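Local coordinates for high-affinity zinc uptake system protein znuA (PDB 3MFQ), which binds zinc and probably serves as the metal-capturing component of a zinc or related metal uptake system, at residues Ile159-Ala172 / Tyr180-Thr192. Residues are numbered along the deposited sequence; the frame is centred on the assembly and turned at random.
Sequences IPKESRYLVTPHDA and YDFTLYAPQGVST. With ZN (zinc ion), chain D.
Thr192 places CG2 over one face of the His170 imidazole, 3.5 Å from the ring centroid and 12° off its normal, a CH-pi contact with the zinc-binding ring. The ring edge is engaged too: His170 NE2 binds the zinc ion at 2.2 Å, a site completed by His41, His104 and Asp254, while ND1 is hydrogen-bonded to Glu219. Chi1 of 78° folds the ring back over its own backbone, and the NE2-zinc distance is the evidence for its aim. The amide N of Asp171 is shared between Gly189 O, 2.9 Å away, and Gln188 O, both approached from above their carbonyl planes. These loops continue strands 165-167 and 183-185, which pair in parallel as a beta-alpha-beta unit through helix 174-179. Evidence for the pairing is a 24° angle between strands and four alternating bonds: Thr183 N to Arg164 O, Leu166 N to Thr183 O (2.8 Å), Tyr185 N to Leu166 O and Thr168 N to Tyr185 O. On the Leu166 side of the sheet, Leu184 CD1 packs 4.1 Å from Leu166 CG; on the other, Thr183 lies alongside the Tyr165 ring. At the opposite end, Arg164 CB sits 4.0 Å from the Phe182 ring centroid, over its face, and Ile159 meets the ring edge. Outside, the contact thins to a salt bridge from Lys161 NZ to the syn lone pair of Asp181 OD2, both residues exposed and touching a crystal neighbour.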
# COMPACT_ATOMS: atom_id res chain seq x y z
N ILE A 159 -8.55 17.10 -11.21
CA ILE A 159 -8.74 16.10 -12.25
C ILE A 159 -10.21 15.93 -12.62
O ILE A 159 -11.05 15.64 -11.77
CB ILE A 159 -8.16 14.73 -11.83
CG1 ILE A 159 -6.66 14.86 -11.55
CG2 ILE A 159 -8.41 13.69 -12.91
CD1 ILE A 159 -6.01 13.57 -11.12
N PRO A 160 -10.52 16.12 -13.92
CA PRO A 160 -11.88 16.05 -14.47
C PRO A 160 -12.60 14.75 -14.14
O PRO A 160 -11.98 13.70 -14.06
CB PRO A 160 -11.64 16.14 -15.98
CG PRO A 160 -10.36 16.87 -16.11
CD PRO A 160 -9.52 16.44 -14.95
N LYS A 161 -13.92 14.83 -13.97
CA LYS A 161 -14.73 13.67 -13.66
C LYS A 161 -14.48 12.55 -14.67
O LYS A 161 -14.40 11.38 -14.31
CB LYS A 161 -16.21 14.05 -13.67
CG LYS A 161 -17.05 13.29 -12.67
CD LYS A 161 -16.93 11.79 -12.84
CE LYS A 161 -17.86 11.07 -11.88
NZ LYS A 161 -17.71 11.60 -10.50
N GLU A 162 -14.36 12.92 -15.94
CA GLU A 162 -14.17 11.94 -17.00
C GLU A 162 -12.76 11.36 -16.97
O GLU A 162 -12.50 10.31 -17.55
CB GLU A 162 -14.44 12.56 -18.37
CG GLU A 162 -15.34 13.78 -18.31
CD GLU A 162 -14.58 15.05 -17.99
OE1 GLU A 162 -13.60 15.35 -18.70
OE2 GLU A 162 -14.97 15.75 -17.04
N SER A 163 -11.85 12.05 -16.29
CA SER A 163 -10.46 11.62 -16.23
C SER A 163 -10.14 10.93 -14.90
O SER A 163 -8.98 10.64 -14.61
CB SER A 163 -9.52 12.81 -16.45
OG SER A 163 -9.75 13.41 -17.71
N ARG A 164 -11.17 10.67 -14.10
CA ARG A 164 -10.99 10.01 -12.82
C ARG A 164 -10.93 8.50 -12.98
O ARG A 164 -11.70 7.76 -12.36
CB ARG A 164 -12.11 10.39 -11.85
CG ARG A 164 -12.09 11.86 -11.46
CD ARG A 164 -12.27 12.03 -9.96
NE ARG A 164 -11.73 13.31 -9.52
CZ ARG A 164 -11.48 13.61 -8.25
NH1 ARG A 164 -11.71 12.72 -7.29
NH2 ARG A 164 -10.99 14.80 -7.94
N TYR A 165 -10.01 8.04 -13.81
CA TYR A 165 -9.82 6.62 -14.06
C TYR A 165 -8.36 6.23 -13.95
O TYR A 165 -7.53 6.67 -14.74
CB TYR A 165 -10.37 6.24 -15.43
CG TYR A 165 -11.87 6.34 -15.54
CD1 TYR A 165 -12.47 7.54 -15.89
CD2 TYR A 165 -12.67 5.24 -15.29
CE1 TYR A 165 -13.85 7.64 -15.99
CE2 TYR A 165 -14.05 5.33 -15.39
CZ TYR A 165 -14.63 6.53 -15.74
OH TYR A 165 -16.00 6.62 -15.84
N LEU A 166 -8.05 5.40 -12.96
CA LEU A 166 -6.68 5.00 -12.68
C LEU A 166 -6.42 3.59 -13.20
O LEU A 166 -7.22 2.68 -12.98
CB LEU A 166 -6.41 5.06 -11.18
CG LEU A 166 -5.00 4.74 -10.69
CD1 LEU A 166 -3.99 5.69 -11.31
CD2 LEU A 166 -4.95 4.81 -9.18
N VAL A 167 -5.30 3.41 -13.89
CA VAL A 167 -4.92 2.10 -14.40
C VAL A 167 -3.59 1.67 -13.82
O VAL A 167 -2.57 2.33 -14.01
CB VAL A 167 -4.84 2.08 -15.93
CG1 VAL A 167 -4.46 0.69 -16.42
CG2 VAL A 167 -6.16 2.52 -16.54
N THR A 168 -3.60 0.55 -13.11
CA THR A 168 -2.41 0.06 -12.43
C THR A 168 -2.21 -1.42 -12.71
O THR A 168 -3.14 -2.10 -13.14
CB THR A 168 -2.52 0.29 -10.91
OG1 THR A 168 -3.62 -0.47 -10.40
CG2 THR A 168 -2.75 1.76 -10.61
N PRO A 169 -0.98 -1.92 -12.49
CA PRO A 169 -0.62 -3.32 -12.73
C PRO A 169 -1.50 -4.32 -11.99
O PRO A 169 -1.78 -5.40 -12.52
CB PRO A 169 0.82 -3.40 -12.22
CG PRO A 169 1.34 -2.03 -12.40
CD PRO A 169 0.19 -1.12 -12.10
N HIS A 170 -1.93 -3.99 -10.77
CA HIS A 170 -2.86 -4.85 -10.05
C HIS A 170 -3.78 -4.07 -9.11
O HIS A 170 -3.53 -2.90 -8.81
CB HIS A 170 -2.12 -5.97 -9.30
CG HIS A 170 -1.47 -5.53 -8.03
ND1 HIS A 170 -0.33 -4.75 -8.00
CD2 HIS A 170 -1.79 -5.77 -6.74
CE1 HIS A 170 0.02 -4.53 -6.74
NE2 HIS A 170 -0.85 -5.14 -5.96
N ASP A 171 -4.84 -4.73 -8.66
CA ASP A 171 -5.87 -4.09 -7.86
C ASP A 171 -5.36 -3.74 -6.47
O ASP A 171 -5.47 -4.54 -5.54
CB ASP A 171 -7.09 -5.00 -7.76
CG ASP A 171 -8.39 -4.24 -7.72
OD1 ASP A 171 -8.35 -3.01 -7.46
OD2 ASP A 171 -9.45 -4.86 -7.95
N ALA A 172 -4.82 -2.54 -6.32
CA ALA A 172 -4.21 -2.14 -5.05
C ALA A 172 -4.66 -0.76 -4.59
O ALA A 172 -4.19 -0.25 -3.58
CB ALA A 172 -2.70 -2.20 -5.15
N TYR A 180 -11.81 8.88 -2.93
CA TYR A 180 -11.80 10.11 -3.71
C TYR A 180 -12.52 9.97 -5.04
O TYR A 180 -12.01 10.42 -6.07
CB TYR A 180 -10.37 10.57 -3.94
CG TYR A 180 -9.55 10.49 -2.69
CD1 TYR A 180 -9.47 11.56 -1.81
CD2 TYR A 180 -8.88 9.32 -2.36
CE1 TYR A 180 -8.74 11.48 -0.65
CE2 TYR A 180 -8.15 9.22 -1.21
CZ TYR A 180 -8.08 10.30 -0.35
OH TYR A 180 -7.34 10.22 0.80
N ASP A 181 -13.69 9.36 -5.02
CA ASP A 181 -14.51 9.25 -6.21
C ASP A 181 -13.68 8.90 -7.43
O ASP A 181 -13.62 9.66 -8.40
CB ASP A 181 -15.25 10.57 -6.45
CG ASP A 181 -16.30 10.45 -7.53
OD1 ASP A 181 -17.03 9.44 -7.55
OD2 ASP A 181 -16.40 11.38 -8.35
N PHE A 182 -13.03 7.74 -7.38
CA PHE A 182 -12.19 7.29 -8.49
C PHE A 182 -12.57 5.89 -8.95
O PHE A 182 -13.19 5.13 -8.22
CB PHE A 182 -10.72 7.30 -8.07
CG PHE A 182 -9.92 8.39 -8.72
CD1 PHE A 182 -9.84 9.64 -8.13
CD2 PHE A 182 -9.26 8.17 -9.91
CE1 PHE A 182 -9.10 10.64 -8.72
CE2 PHE A 182 -8.52 9.17 -10.50
CZ PHE A 182 -8.45 10.41 -9.91
N THR A 183 -12.18 5.57 -10.18
CA THR A 183 -12.41 4.25 -10.75
C THR A 183 -11.08 3.59 -11.11
O THR A 183 -10.27 4.18 -11.83
CB THR A 183 -13.29 4.32 -12.02
OG1 THR A 183 -14.59 4.80 -11.67
CG2 THR A 183 -13.41 2.95 -12.66
N LEU A 184 -10.86 2.39 -10.60
CA LEU A 184 -9.60 1.68 -10.82
C LEU A 184 -9.76 0.41 -11.65
O LEU A 184 -10.63 -0.42 -11.38
CB LEU A 184 -8.94 1.33 -9.49
CG LEU A 184 -7.77 0.34 -9.56
CD1 LEU A 184 -6.56 0.98 -10.23
CD2 LEU A 184 -7.41 -0.18 -8.18
N TYR A 185 -8.91 0.27 -12.67
CA TYR A 185 -8.83 -0.96 -13.43
C TYR A 185 -7.43 -1.55 -13.30
O TYR A 185 -6.45 -0.81 -13.18
CB TYR A 185 -9.15 -0.72 -14.91
CG TYR A 185 -10.53 -0.17 -15.16
CD1 TYR A 185 -10.71 1.00 -15.88
CD2 TYR A 185 -11.66 -0.81 -14.67
CE1 TYR A 185 -11.97 1.51 -16.11
CE2 TYR A 185 -12.92 -0.31 -14.90
CZ TYR A 185 -13.07 0.85 -15.62
OH TYR A 185 -14.33 1.35 -15.85
N ALA A 186 -7.34 -2.87 -13.31
CA ALA A 186 -6.06 -3.56 -13.20
C ALA A 186 -6.11 -4.92 -13.88
O ALA A 186 -7.05 -5.69 -13.68
CB ALA A 186 -5.67 -3.71 -11.74
N PRO A 187 -5.09 -5.22 -14.69
CA PRO A 187 -5.01 -6.50 -15.40
C PRO A 187 -4.80 -7.66 -14.43
O PRO A 187 -4.72 -8.81 -14.86
CB PRO A 187 -3.79 -6.33 -16.30
CG PRO A 187 -2.95 -5.31 -15.61
CD PRO A 187 -3.93 -4.36 -15.00
N GLN A 188 -4.70 -7.35 -13.14
CA GLN A 188 -4.50 -8.38 -12.13
C GLN A 188 -5.41 -8.17 -10.92
O GLN A 188 -5.90 -7.06 -10.69
CB GLN A 188 -3.04 -8.43 -11.69
CG GLN A 188 -2.75 -9.51 -10.67
CD GLN A 188 -1.27 -9.78 -10.51
OE1 GLN A 188 -0.84 -10.93 -10.51
NE2 GLN A 188 -0.49 -8.71 -10.37
N GLY A 189 -5.63 -9.24 -10.17
CA GLY A 189 -6.51 -9.19 -9.01
C GLY A 189 -5.93 -8.40 -7.85
O GLY A 189 -5.10 -7.51 -8.03
N VAL A 190 -6.39 -8.74 -6.65
CA VAL A 190 -5.97 -8.06 -5.44
C VAL A 190 -4.56 -8.48 -5.01
O VAL A 190 -3.76 -7.65 -4.57
CB VAL A 190 -6.96 -8.31 -4.29
CG1 VAL A 190 -6.24 -8.84 -3.06
CG2 VAL A 190 -7.72 -7.03 -3.97
N SER A 191 -4.26 -9.77 -5.15
CA SER A 191 -2.93 -10.27 -4.87
C SER A 191 -2.10 -10.26 -6.14
O SER A 191 -2.64 -10.24 -7.24
CB SER A 191 -3.00 -11.69 -4.30
OG SER A 191 -1.70 -12.22 -4.09
N THR A 192 -0.78 -10.27 -5.98
CA THR A 192 0.11 -10.31 -7.13
C THR A 192 0.58 -11.73 -7.36
O THR A 192 1.40 -11.98 -8.25
CB THR A 192 1.34 -9.41 -6.93
OG1 THR A 192 2.21 -10.02 -5.97
CG2 THR A 192 0.92 -8.03 -6.43
ZN ZN D . -0.65 -5.42 -3.82
O HOH W 1 -14.87 7.95 -11.29